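Side-chain contacts in anopheles gambiae adenosine kinase (Anopheles gambiae, PDB 3LOO), which catalyses the ATP-dependent phosphorylation of adenosine to AMP and is held here in complex with P1,P4-di(adenosine-5') tetraphosphate: residues Q91-R96 with I337-W342; F179-G184 with G322-L327. All blocks are in the same frame, centred on the assembly; numbering follows the deposited sequence.

In the fold
Contacts 1 and 2 use different elements of one alpha/beta kinase fold, and their centres lie about 11 Å apart. Contact 1 joins helices 82-94 and 333-350 about 15 Å from the centre of the chain; contact 2 sets helix 315-328 against strand 179-183 of the large sheet, about 9 Å from that centre. Each has two buried and two partly exposed touching residues, so neither is wholly core or surface. Both are apolar, but contact 1 adds paired indole rims and a sulfur, whereas contact 2 sets leucines against aromatic rings. They touch where Ile93 CD1 meets Gly322 CA at 3.6 Å, and helix 315-328 precedes helix 333-350 in the chain.

Contact 1 (Q91-R96 with I337-W342); sequences QWILQR and IKCGIW. With B4P (bis(adenosine)-5'-tetraphosphate), chain D.
Ile93 reaches from the last turn of helix 82-94 toward Cys339 and Trp342 on helix 333-350. Its side chain leaves the backbone toward the partner helix. From CB the chain continues through CG1, placed anti to the carbonyl carbon (chi1 -61°), and this methylene meets the Trp342 ring at its edge, in the ring plane, with CG1 3.9 Å from Trp342 CZ3. One bond further, an extended second torsion carries the terminal CD1 to two partners, Cys339 SG at 3.9 Å and Trp342 CZ3 at 4.0 Å, which lie on one side of the methyl. The Ile93 and Trp342 side chains run alongside one another, pointing opposite ways.

The second half of the contact is made by the indoles. Trp92 CH2 approaches Trp342 CH2 to 3.6 Å, and Trp92 CZ3 lies 3.7 Å from the same Trp342 atom. The six-membered rings have planes only 1° apart, yet their centroids are separated by 5.7 Å and neither ring lies over the other, so this is rim-to-rim contact and not a stack. Around this pair, Phe355 meets Trp92 edge-to-face and Phe361 meets Trp342 with inclined planes, while Trp92 NE1 donates to the carbonyl of Gly357; the C-terminal tail thus packs against both indoles. The residue just before Trp342, Ile341, points off another face of the helix into the nucleotide pocket, its CG2 3.8 Å from O2F of bis(adenosine)-5'-tetraphosphate.

No hydrogen bond or charge pair spans the two segments. Their association rests on dispersion and shape fit among aliphatic, sulfur and aromatic rim atoms, and this apolar helix contact is backed by a tail that also supplies the acceptor for the Trp92 indole N-H.

Contact 2 (F179-G184 with G322-L327); sequences FFYVSG and GFLAQL
Phe179 and Tyr181 on strand 179-183 face Leu327 and Leu324 on helix 315-328, the backbones coming nearest at Phe179 CA and Leu324 CA, 9.1 Å apart, a gap filled mainly by side chains. The two aromatic residues are two positions apart on an extended strand, and the two leucines three apart on a helix; all four side chains set out toward the other segment.

At the Phe179 end the contact is the closer one. Leu327 CD2 lies 3.7 Å from Phe179 CD1 and 3.9 Å from Phe179 CE1, so one methyl rests against a single ring bond, while Leu327 CG also meets Phe179 CE1 at 3.9 Å. The approach to the ring is oblique. The first torsion of Leu327 sends CG out toward the ring, anti to the backbone N (chi1 -173°), and the second (chi2 68°) leaves CD2 extended from CA and turned onto it, whereas the Phe179 ring swings beside its own backbone N (chi1 -58°).

Further along the strand, Leu324 CD1 comes to 4.2 Å from Tyr181 CD2, a looser approach in which the two side chains cross at about a right angle. Tyr181 extends past this methyl to a hydrogen bond between its OH and Asn211 ND2, and the Tyr181 side chain is about 7 Å from the bound magnesium ion. Val83 and Ser86 of helix 82-94 also touch Tyr181, and Met209 touches both leucines. Backbone hydrogen bonds tie strand 179-183 to strand 26-29 on one flank and to strand 207-211 on the other.

This is the helix-on-sheet packing of an alpha/beta fold: aliphatic methyls against aromatic carbons, without a hydrogen bond between the segments. The chemistry splits Tyr181 into two roles, its ring carbons serving the apolar layer while its polar tip is bonded beyond it.

Contact 1 (Q91-R96 with I337-W342)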
ATOM      1  N   GLN A  91      -9.978  -7.089  -5.486  1.00 24.11           N
ATOM      2  CA  GLN A  91     -11.401  -7.328  -5.691  1.00 24.69           C
ATOM      3  C   GLN A  91     -11.803  -7.376  -7.185  1.00 26.27           C
ATOM      4  O   GLN A  91     -12.635  -8.216  -7.612  1.00 26.65           O
ATOM      5  CB  GLN A  91     -12.195  -6.258  -4.944  1.00 24.36           C
ATOM      6  CG  GLN A  91     -12.355  -6.586  -3.485  1.00 23.07           C
ATOM      7  CD  GLN A  91     -13.251  -7.822  -3.243  1.00 27.34           C
ATOM      8  OE1 GLN A  91     -13.971  -8.296  -4.135  1.00 26.77           O
ATOM      9  NE2 GLN A  91     -13.223  -8.312  -2.035  1.00 21.44           N
ATOM     10  N   TRP A  92     -11.194  -6.502  -7.971  1.00 25.66           N
ATOM     11  CA  TRP A  92     -11.508  -6.442  -9.386  1.00 28.27           C
ATOM     12  C   TRP A  92     -11.144  -7.783 -10.017  1.00 28.41           C
ATOM     13  O   TRP A  92     -11.939  -8.378 -10.761  1.00 28.82           O
ATOM     14  CB  TRP A  92     -10.786  -5.277 -10.060  1.00 27.89           C
ATOM     15  CG  TRP A  92     -10.882  -5.367 -11.559  1.00 32.09           C
ATOM     16  CD1 TRP A  92     -12.026  -5.258 -12.327  1.00 34.83           C
ATOM     17  CD2 TRP A  92      -9.815  -5.602 -12.469  1.00 32.52           C
ATOM     18  NE1 TRP A  92     -11.721  -5.409 -13.662  1.00 33.64           N
ATOM     19  CE2 TRP A  92     -10.372  -5.624 -13.778  1.00 35.40           C
ATOM     20  CE3 TRP A  92      -8.437  -5.794 -12.316  1.00 35.40           C
ATOM     21  CZ2 TRP A  92      -9.596  -5.848 -14.921  1.00 36.62           C
ATOM     22  CZ3 TRP A  92      -7.660  -6.004 -13.466  1.00 38.07           C
ATOM     23  CH2 TRP A  92      -8.252  -6.028 -14.749  1.00 38.43           C
ATOM     24  N   ILE A  93      -9.957  -8.283  -9.681  1.00 28.95           N
ATOM     25  CA  ILE A  93      -9.508  -9.605 -10.146  1.00 28.91           C
ATOM     26  C   ILE A  93     -10.390 -10.741  -9.582  1.00 30.06           C
ATOM     27  O   ILE A  93     -10.813 -11.631 -10.308  1.00 30.62           O
ATOM     28  CB  ILE A  93      -7.997  -9.826  -9.829  1.00 28.35           C
ATOM     29  CG1 ILE A  93      -7.141  -8.764 -10.551  1.00 27.82           C
ATOM     30  CG2 ILE A  93      -7.545 -11.281 -10.161  1.00 26.61           C
ATOM     31  CD1 ILE A  93      -5.736  -8.673 -10.073  1.00 25.76           C
ATOM     32  N   LEU A  94     -10.703 -10.698  -8.297  1.00 30.61           N
ATOM     33  CA  LEU A  94     -11.505 -11.752  -7.701  1.00 30.52           C
ATOM     34  C   LEU A  94     -12.915 -11.848  -8.294  1.00 31.61           C
ATOM     35  O   LEU A  94     -13.446 -12.955  -8.449  1.00 31.35           O
ATOM     36  CB  LEU A  94     -11.616 -11.519  -6.201  1.00 30.76           C
ATOM     37  CG  LEU A  94     -10.828 -12.322  -5.148  1.00 32.83           C
ATOM     38  CD1 LEU A  94      -9.715 -13.264  -5.644  1.00 27.84           C
ATOM     39  CD2 LEU A  94     -10.409 -11.416  -3.960  1.00 27.68           C
ATOM     40  N   GLN A  95     -13.540 -10.707  -8.604  1.00 31.70           N
ATOM     41  CA  GLN A  95     -14.949 -10.711  -9.037  1.00 32.43           C
ATOM     42  C   GLN A  95     -15.850 -11.417  -8.011  1.00 31.84           C
ATOM     43  O   GLN A  95     -16.733 -12.208  -8.343  1.00 32.41           O
ATOM     44  CB  GLN A  95     -15.081 -11.353 -10.425  1.00 32.56           C
ATOM     45  CG  GLN A  95     -14.377 -10.531 -11.550  1.00 35.85           C
ATOM     46  CD  GLN A  95     -15.078  -9.200 -11.844  1.00 41.93           C
ATOM     47  OE1 GLN A  95     -14.459  -8.118 -11.811  1.00 43.65           O
ATOM     48  NE2 GLN A  95     -16.377  -9.266 -12.138  1.00 41.89           N
ATOM     49  N   ARG A  96     -15.592 -11.171  -6.742  1.00 30.37           N
ATOM     50  CA  ARG A  96     -16.438 -11.725  -5.703  1.00 28.33           C
ATOM     51  C   ARG A  96     -16.411 -10.695  -4.601  1.00 28.05           C
ATOM     52  O   ARG A  96     -15.436 -10.658  -3.826  1.00 28.46           O
ATOM     53  CB  ARG A  96     -15.945 -13.095  -5.234  1.00 27.49           C
ATOM     54  CG  ARG A  96     -16.803 -13.636  -4.137  1.00 25.45           C
ATOM     55  CD  ARG A  96     -16.130 -14.806  -3.413  1.00 27.96           C
ATOM     56  NE  ARG A  96     -17.090 -15.306  -2.437  1.00 26.77           N
ATOM     57  CZ  ARG A  96     -17.470 -14.664  -1.344  1.00 28.23           C
ATOM     58  NH1 ARG A  96     -16.952 -13.470  -1.032  1.00 27.94           N
ATOM     59  NH2 ARG A  96     -18.366 -15.221  -0.541  1.00 25.72           N
ATOM     60  N   ILE A 337       3.017 -13.571  -8.050  1.00 27.04           N
ATOM     61  CA  ILE A 337       3.855 -12.483  -8.578  1.00 27.28           C
ATOM     62  C   ILE A 337       3.528 -12.162 -10.043  1.00 27.53           C
ATOM     63  O   ILE A 337       3.485 -10.982 -10.433  1.00 27.16           O
ATOM     64  CB  ILE A 337       5.355 -12.766  -8.366  1.00 26.68           C
ATOM     65  CG1 ILE A 337       5.658 -12.709  -6.859  1.00 27.10           C
ATOM     66  CG2 ILE A 337       6.270 -11.785  -9.244  1.00 26.14           C
ATOM     67  CD1 ILE A 337       7.028 -13.262  -6.449  1.00 27.98           C
ATOM     68  N   LYS A 338       3.314 -13.206 -10.853  1.00 28.40           N
ATOM     69  CA  LYS A 338       2.947 -12.994 -12.274  1.00 29.30           C
ATOM     70  C   LYS A 338       1.608 -12.256 -12.367  1.00 28.99           C
ATOM     71  O   LYS A 338       1.454 -11.349 -13.179  1.00 31.34           O
ATOM     72  CB  LYS A 338       2.903 -14.321 -13.048  1.00 28.92           C
ATOM     73  CG  LYS A 338       4.266 -14.970 -13.268  1.00 34.14           C
ATOM     74  CD  LYS A 338       4.141 -16.451 -13.648  1.00 38.46           C
ATOM     75  CE  LYS A 338       5.422 -16.955 -14.294  1.00 44.33           C
ATOM     76  NZ  LYS A 338       5.489 -18.456 -14.282  1.00 45.57           N
ATOM     77  N   CYS A 339       0.638 -12.609 -11.529  1.00 28.71           N
ATOM     78  CA  CYS A 339      -0.608 -11.828 -11.509  1.00 29.02           C
ATOM     79  C   CYS A 339      -0.373 -10.364 -11.108  1.00 28.33           C
ATOM     80  O   CYS A 339      -0.999  -9.460 -11.657  1.00 28.48           O
ATOM     81  CB  CYS A 339      -1.657 -12.474 -10.609  1.00 29.00           C
ATOM     82  SG  CYS A 339      -3.280 -11.658 -10.706  1.00 30.09           S
ATOM     83  N   GLY A 340       0.527 -10.143 -10.140  1.00 29.26           N
ATOM     84  CA  GLY A 340       0.932  -8.790  -9.721  1.00 28.07           C
ATOM     85  C   GLY A 340       1.483  -7.986 -10.883  1.00 28.52           C
ATOM     86  O   GLY A 340       1.094  -6.842 -11.114  1.00 27.51           O
ATOM     87  N   ILE A 341       2.387  -8.594 -11.637  1.00 29.00           N
ATOM     88  CA  ILE A 341       2.988  -7.904 -12.770  1.00 29.44           C
ATOM     89  C   ILE A 341       1.955  -7.631 -13.845  1.00 30.04           C
ATOM     90  O   ILE A 341       1.932  -6.561 -14.421  1.00 30.12           O
ATOM     91  CB  ILE A 341       4.177  -8.697 -13.369  1.00 29.96           C
ATOM     92  CG1 ILE A 341       5.312  -8.768 -12.339  1.00 29.18           C
ATOM     93  CG2 ILE A 341       4.657  -8.015 -14.686  1.00 29.51           C
ATOM     94  CD1 ILE A 341       6.358  -9.842 -12.642  1.00 32.49           C
ATOM     95  N   TRP A 342       1.087  -8.604 -14.097  1.00 31.00           N
ATOM     96  CA  TRP A 342      -0.001  -8.449 -15.069  1.00 31.52           C
ATOM     97  C   TRP A 342      -0.937  -7.289 -14.678  1.00 30.79           C
ATOM     98  O   TRP A 342      -1.296  -6.452 -15.517  1.00 29.92           O
ATOM     99  CB  TRP A 342      -0.782  -9.770 -15.198  1.00 31.71           C
ATOM    100  CG  TRP A 342      -2.043  -9.636 -15.975  1.00 34.41           C
ATOM    101  CD1 TRP A 342      -2.180  -9.705 -17.348  1.00 37.03           C
ATOM    102  CD2 TRP A 342      -3.355  -9.393 -15.451  1.00 35.73           C
ATOM    103  NE1 TRP A 342      -3.496  -9.528 -17.691  1.00 36.92           N
ATOM    104  CE2 TRP A 342      -4.241  -9.339 -16.551  1.00 37.60           C
ATOM    105  CE3 TRP A 342      -3.869  -9.216 -14.153  1.00 37.74           C
ATOM    106  CZ2 TRP A 342      -5.621  -9.102 -16.399  1.00 37.09           C
ATOM    107  CZ3 TRP A 342      -5.232  -8.988 -13.998  1.00 36.83           C
ATOM    108  CH2 TRP A 342      -6.095  -8.926 -15.123  1.00 39.31           C
TER
HETATM  109  PA  B4P D 349       2.861   5.568  -6.695  1.00 40.64           P
HETATM  110  O1A B4P D 349       2.158   5.890  -8.005  1.00 40.95           O
HETATM  111  O2A B4P D 349       3.913   6.558  -6.197  1.00 41.59           O
HETATM  112  O3A B4P D 349       3.695   4.225  -6.975  1.00 37.15           O
HETATM  113  PB  B4P D 349       3.465   2.906  -6.108  1.00 39.28           P
HETATM  114  O1B B4P D 349       2.096   2.284  -6.391  1.00 34.70           O
HETATM  115  O2B B4P D 349       3.941   3.057  -4.674  1.00 32.11           O
HETATM  116  O3B B4P D 349       4.590   2.222  -7.123  1.00 32.94           O
HETATM  117  PG  B4P D 349       6.014   1.578  -6.730  1.00 26.54           P
HETATM  118  O1G B4P D 349       7.132   2.555  -6.861  1.00 28.03           O
HETATM  119  O2G B4P D 349       5.847   0.970  -5.351  1.00 27.21           O
HETATM  120  O3G B4P D 349       6.207   0.384  -7.780  1.00 30.34           O
HETATM  121  PD  B4P D 349       7.224   0.219  -9.020  1.00 28.90           P
HETATM  122  O1D B4P D 349       7.358   1.539  -9.685  1.00 32.04           O
HETATM  123  O2D B4P D 349       8.447  -0.571  -8.647  1.00 31.89           O
HETATM  124  O5E B4P D 349       1.774   5.236  -5.534  1.00 37.36           O
HETATM  125  C5E B4P D 349       0.692   6.140  -5.568  1.00 31.39           C
HETATM  126  C4E B4P D 349      -0.260   6.016  -4.413  1.00 26.26           C
HETATM  127  O4E B4P D 349       0.370   6.212  -3.146  1.00 25.53           O
HETATM  128  C3E B4P D 349      -1.255   7.139  -4.516  1.00 25.22           C
HETATM  129  O3E B4P D 349      -2.464   6.519  -4.996  1.00 25.51           O
HETATM  130  C2E B4P D 349      -1.438   7.638  -3.087  1.00 23.88           C
HETATM  131  O2E B4P D 349      -2.798   7.724  -2.643  1.00 23.45           O
HETATM  132  C1E B4P D 349      -0.612   6.648  -2.244  1.00 23.53           C
HETATM  133  N9A B4P D 349       0.013   7.357  -1.112  1.00 22.72           N
HETATM  134  C8A B4P D 349       0.973   8.327  -1.145  1.00 21.15           C
HETATM  135  N7A B4P D 349       1.239   8.701   0.141  1.00 22.96           N
HETATM  136  C5A B4P D 349       0.427   7.997   0.986  1.00 21.56           C
HETATM  137  C6A B4P D 349       0.249   7.938   2.378  1.00 23.67           C
HETATM  138  N6A B4P D 349       0.935   8.735   3.254  1.00 21.85           N
HETATM  139  N1A B4P D 349      -0.685   7.093   2.883  1.00 21.15           N
HETATM  140  C2A B4P D 349      -1.404   6.274   2.075  1.00 23.11           C
HETATM  141  N3A B4P D 349      -1.241   6.303   0.742  1.00 21.23           N
HETATM  142  C4A B4P D 349      -0.332   7.142   0.181  1.00 23.00           C
HETATM  143  O5F B4P D 349       6.285  -0.672  -9.965  1.00 30.85           O
HETATM  144  C5F B4P D 349       5.570  -1.799  -9.471  1.00 29.30           C
HETATM  145  C4F B4P D 349       5.214  -2.652 -10.688  1.00 28.95           C
HETATM  146  O4F B4P D 349       4.627  -1.867 -11.741  1.00 32.22           O
HETATM  147  C3F B4P D 349       6.463  -3.217 -11.342  1.00 28.76           C
HETATM  148  O3F B4P D 349       6.903  -4.361 -10.621  1.00 26.21           O
HETATM  149  C2F B4P D 349       5.979  -3.525 -12.745  1.00 29.96           C
HETATM  150  O2F B4P D 349       5.296  -4.794 -12.777  1.00 28.42           O
HETATM  151  C1F B4P D 349       5.013  -2.361 -13.031  1.00 30.45           C
HETATM  152  N9B B4P D 349       5.793  -1.295 -13.734  1.00 33.12           N
HETATM  153  C8B B4P D 349       6.281  -0.170 -13.174  1.00 32.26           C
HETATM  154  N7B B4P D 349       6.953   0.575 -14.084  1.00 35.36           N
HETATM  155  C5B B4P D 349       6.912  -0.066 -15.270  1.00 33.68           C
HETATM  156  C6B B4P D 349       7.414   0.171 -16.547  1.00 36.13           C
HETATM  157  N6B B4P D 349       8.124   1.305 -16.777  1.00 37.08           N
HETATM  158  N1B B4P D 349       7.167  -0.725 -17.553  1.00 35.76           N
HETATM  159  C2B B4P D 349       6.455  -1.857 -17.328  1.00 34.97           C
HETATM  160  N3B B4P D 349       5.950  -2.149 -16.096  1.00 34.91           N
HETATM  161  C4B B4P D 349       6.151  -1.304 -15.037  1.00 33.65           C

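Contact 2 (F179-G184 with G322-L327)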
ATOM      1  N   PHE A 179      -5.952 -13.440   6.316  1.00 26.06           N
ATOM      2  CA  PHE A 179      -4.807 -12.690   5.734  1.00 25.22           C
ATOM      3  C   PHE A 179      -4.930 -11.223   6.149  1.00 24.96           C
ATOM      4  O   PHE A 179      -6.053 -10.664   6.169  1.00 24.49           O
ATOM      5  CB  PHE A 179      -4.828 -12.716   4.197  1.00 24.57           C
ATOM      6  CG  PHE A 179      -4.798 -14.107   3.600  1.00 26.95           C
ATOM      7  CD1 PHE A 179      -3.581 -14.757   3.360  1.00 24.54           C
ATOM      8  CD2 PHE A 179      -5.998 -14.756   3.263  1.00 26.17           C
ATOM      9  CE1 PHE A 179      -3.564 -16.049   2.826  1.00 24.20           C
ATOM     10  CE2 PHE A 179      -5.991 -16.030   2.716  1.00 22.43           C
ATOM     11  CZ  PHE A 179      -4.771 -16.686   2.500  1.00 23.96           C
ATOM     12  N   PHE A 180      -3.787 -10.588   6.427  1.00 23.00           N
ATOM     13  CA  PHE A 180      -3.760  -9.196   6.883  1.00 22.98           C
ATOM     14  C   PHE A 180      -2.708  -8.449   6.087  1.00 23.04           C
ATOM     15  O   PHE A 180      -1.616  -8.986   5.829  1.00 22.35           O
ATOM     16  CB  PHE A 180      -3.449  -9.086   8.391  1.00 22.95           C
ATOM     17  CG  PHE A 180      -4.475  -9.736   9.273  1.00 23.80           C
ATOM     18  CD1 PHE A 180      -5.616  -9.049   9.659  1.00 22.33           C
ATOM     19  CD2 PHE A 180      -4.309 -11.064   9.690  1.00 26.41           C
ATOM     20  CE1 PHE A 180      -6.573  -9.640  10.485  1.00 26.55           C
ATOM     21  CE2 PHE A 180      -5.271 -11.702  10.507  1.00 27.60           C
ATOM     22  CZ  PHE A 180      -6.418 -10.987  10.902  1.00 27.96           C
ATOM     23  N   TYR A 181      -3.054  -7.229   5.681  1.00 22.58           N
ATOM     24  CA  TYR A 181      -2.155  -6.394   4.891  1.00 22.25           C
ATOM     25  C   TYR A 181      -2.191  -4.973   5.435  1.00 22.26           C
ATOM     26  O   TYR A 181      -3.272  -4.382   5.579  1.00 23.45           O
ATOM     27  CB  TYR A 181      -2.505  -6.422   3.401  1.00 21.13           C
ATOM     28  CG  TYR A 181      -1.597  -5.573   2.553  1.00 21.97           C
ATOM     29  CD1 TYR A 181      -0.195  -5.734   2.598  1.00 23.55           C
ATOM     30  CD2 TYR A 181      -2.123  -4.576   1.714  1.00 23.56           C
ATOM     31  CE1 TYR A 181       0.663  -4.917   1.810  1.00 23.92           C
ATOM     32  CE2 TYR A 181      -1.301  -3.763   0.946  1.00 21.16           C
ATOM     33  CZ  TYR A 181       0.097  -3.941   0.989  1.00 25.17           C
ATOM     34  OH  TYR A 181       0.909  -3.154   0.211  1.00 24.43           O
ATOM     35  N   VAL A 182      -1.011  -4.414   5.707  1.00 22.17           N
ATOM     36  CA  VAL A 182      -0.899  -3.061   6.244  1.00 22.21           C
ATOM     37  C   VAL A 182       0.203  -2.324   5.492  1.00 21.91           C
ATOM     38  O   VAL A 182       1.187  -2.932   5.124  1.00 22.64           O
ATOM     39  CB  VAL A 182      -0.597  -3.068   7.748  1.00 22.36           C
ATOM     40  CG1 VAL A 182      -0.541  -1.640   8.296  1.00 23.93           C
ATOM     41  CG2 VAL A 182      -1.706  -3.824   8.541  1.00 24.60           C
ATOM     42  N   SER A 183       0.041  -1.032   5.237  1.00 20.86           N
ATOM     43  CA  SER A 183       1.128  -0.275   4.561  1.00 20.95           C
ATOM     44  C   SER A 183       2.038   0.324   5.630  1.00 21.28           C
ATOM     45  O   SER A 183       1.591   0.578   6.753  1.00 20.24           O
ATOM     46  CB  SER A 183       0.566   0.863   3.713  1.00 18.84           C
ATOM     47  OG  SER A 183      -0.220   1.712   4.542  1.00 21.03           O
ATOM     48  N   GLY A 184       3.298   0.573   5.290  1.00 21.83           N
ATOM     49  CA  GLY A 184       4.136   1.412   6.177  1.00 22.06           C
ATOM     50  C   GLY A 184       3.547   2.810   6.388  1.00 23.00           C
ATOM     51  O   GLY A 184       3.702   3.399   7.466  1.00 23.96           O
ATOM     52  N   GLY A 322      -2.791  -7.699  -7.294  1.00 23.97           N
ATOM     53  CA  GLY A 322      -2.722  -8.892  -8.157  1.00 24.50           C
ATOM     54  C   GLY A 322      -2.175 -10.079  -7.371  1.00 24.59           C
ATOM     55  O   GLY A 322      -2.707 -11.191  -7.441  1.00 23.87           O
ATOM     56  N   PHE A 323      -1.096  -9.832  -6.627  1.00 23.41           N
ATOM     57  CA  PHE A 323      -0.474 -10.831  -5.750  1.00 23.24           C
ATOM     58  C   PHE A 323      -1.476 -11.392  -4.745  1.00 23.55           C
ATOM     59  O   PHE A 323      -1.583 -12.638  -4.571  1.00 23.68           O
ATOM     60  CB  PHE A 323       0.737 -10.221  -5.007  1.00 23.48           C
ATOM     61  CG  PHE A 323       1.438 -11.184  -4.056  1.00 22.77           C
ATOM     62  CD1 PHE A 323       2.624 -11.821  -4.445  1.00 25.21           C
ATOM     63  CD2 PHE A 323       0.927 -11.440  -2.796  1.00 23.88           C
ATOM     64  CE1 PHE A 323       3.288 -12.715  -3.590  1.00 24.04           C
ATOM     65  CE2 PHE A 323       1.586 -12.311  -1.925  1.00 23.52           C
ATOM     66  CZ  PHE A 323       2.772 -12.958  -2.320  1.00 23.62           C
ATOM     67  N   LEU A 324      -2.200 -10.498  -4.079  1.00 23.56           N
ATOM     68  CA  LEU A 324      -3.156 -10.903  -3.013  1.00 23.82           C
ATOM     69  C   LEU A 324      -4.351 -11.673  -3.626  1.00 24.45           C
ATOM     70  O   LEU A 324      -4.879 -12.581  -3.007  1.00 25.06           O
ATOM     71  CB  LEU A 324      -3.688  -9.682  -2.244  1.00 22.50           C
ATOM     72  CG  LEU A 324      -2.709  -8.993  -1.269  1.00 24.51           C
ATOM     73  CD1 LEU A 324      -3.312  -7.707  -0.801  1.00 22.72           C
ATOM     74  CD2 LEU A 324      -2.443  -9.898  -0.065  1.00 26.94           C
ATOM     75  N   ALA A 325      -4.795 -11.281  -4.819  1.00 24.35           N
ATOM     76  CA  ALA A 325      -5.891 -12.009  -5.479  1.00 25.56           C
ATOM     77  C   ALA A 325      -5.543 -13.506  -5.677  1.00 26.45           C
ATOM     78  O   ALA A 325      -6.421 -14.394  -5.579  1.00 26.78           O
ATOM     79  CB  ALA A 325      -6.230 -11.354  -6.798  1.00 25.08           C
ATOM     80  N   GLN A 326      -4.282 -13.793  -5.998  1.00 27.12           N
ATOM     81  CA  GLN A 326      -3.869 -15.177  -6.205  1.00 27.58           C
ATOM     82  C   GLN A 326      -3.580 -15.878  -4.902  1.00 28.64           C
ATOM     83  O   GLN A 326      -3.807 -17.082  -4.795  1.00 29.12           O
ATOM     84  CB  GLN A 326      -2.679 -15.286  -7.158  1.00 27.44           C
ATOM     85  CG  GLN A 326      -3.008 -14.759  -8.549  1.00 26.75           C
ATOM     86  CD  GLN A 326      -4.323 -15.320  -9.116  1.00 31.11           C
ATOM     87  OE1 GLN A 326      -4.675 -16.476  -8.889  1.00 32.57           O
ATOM     88  NE2 GLN A 326      -5.044 -14.496  -9.863  1.00 29.88           N
ATOM     89  N   LEU A 327      -3.096 -15.121  -3.911  1.00 27.78           N
ATOM     90  CA  LEU A 327      -2.741 -15.677  -2.615  1.00 28.43           C
ATOM     91  C   LEU A 327      -3.998 -16.216  -1.936  1.00 28.62           C
ATOM     92  O   LEU A 327      -3.965 -17.292  -1.327  1.00 29.23           O
ATOM     93  CB  LEU A 327      -2.107 -14.597  -1.713  1.00 28.55           C
ATOM     94  CG  LEU A 327      -1.538 -15.092  -0.379  1.00 29.78           C
ATOM     95  CD1 LEU A 327      -0.295 -15.970  -0.607  1.00 25.72           C
ATOM     96  CD2 LEU A 327      -1.197 -13.931   0.612  1.00 31.15           C
TER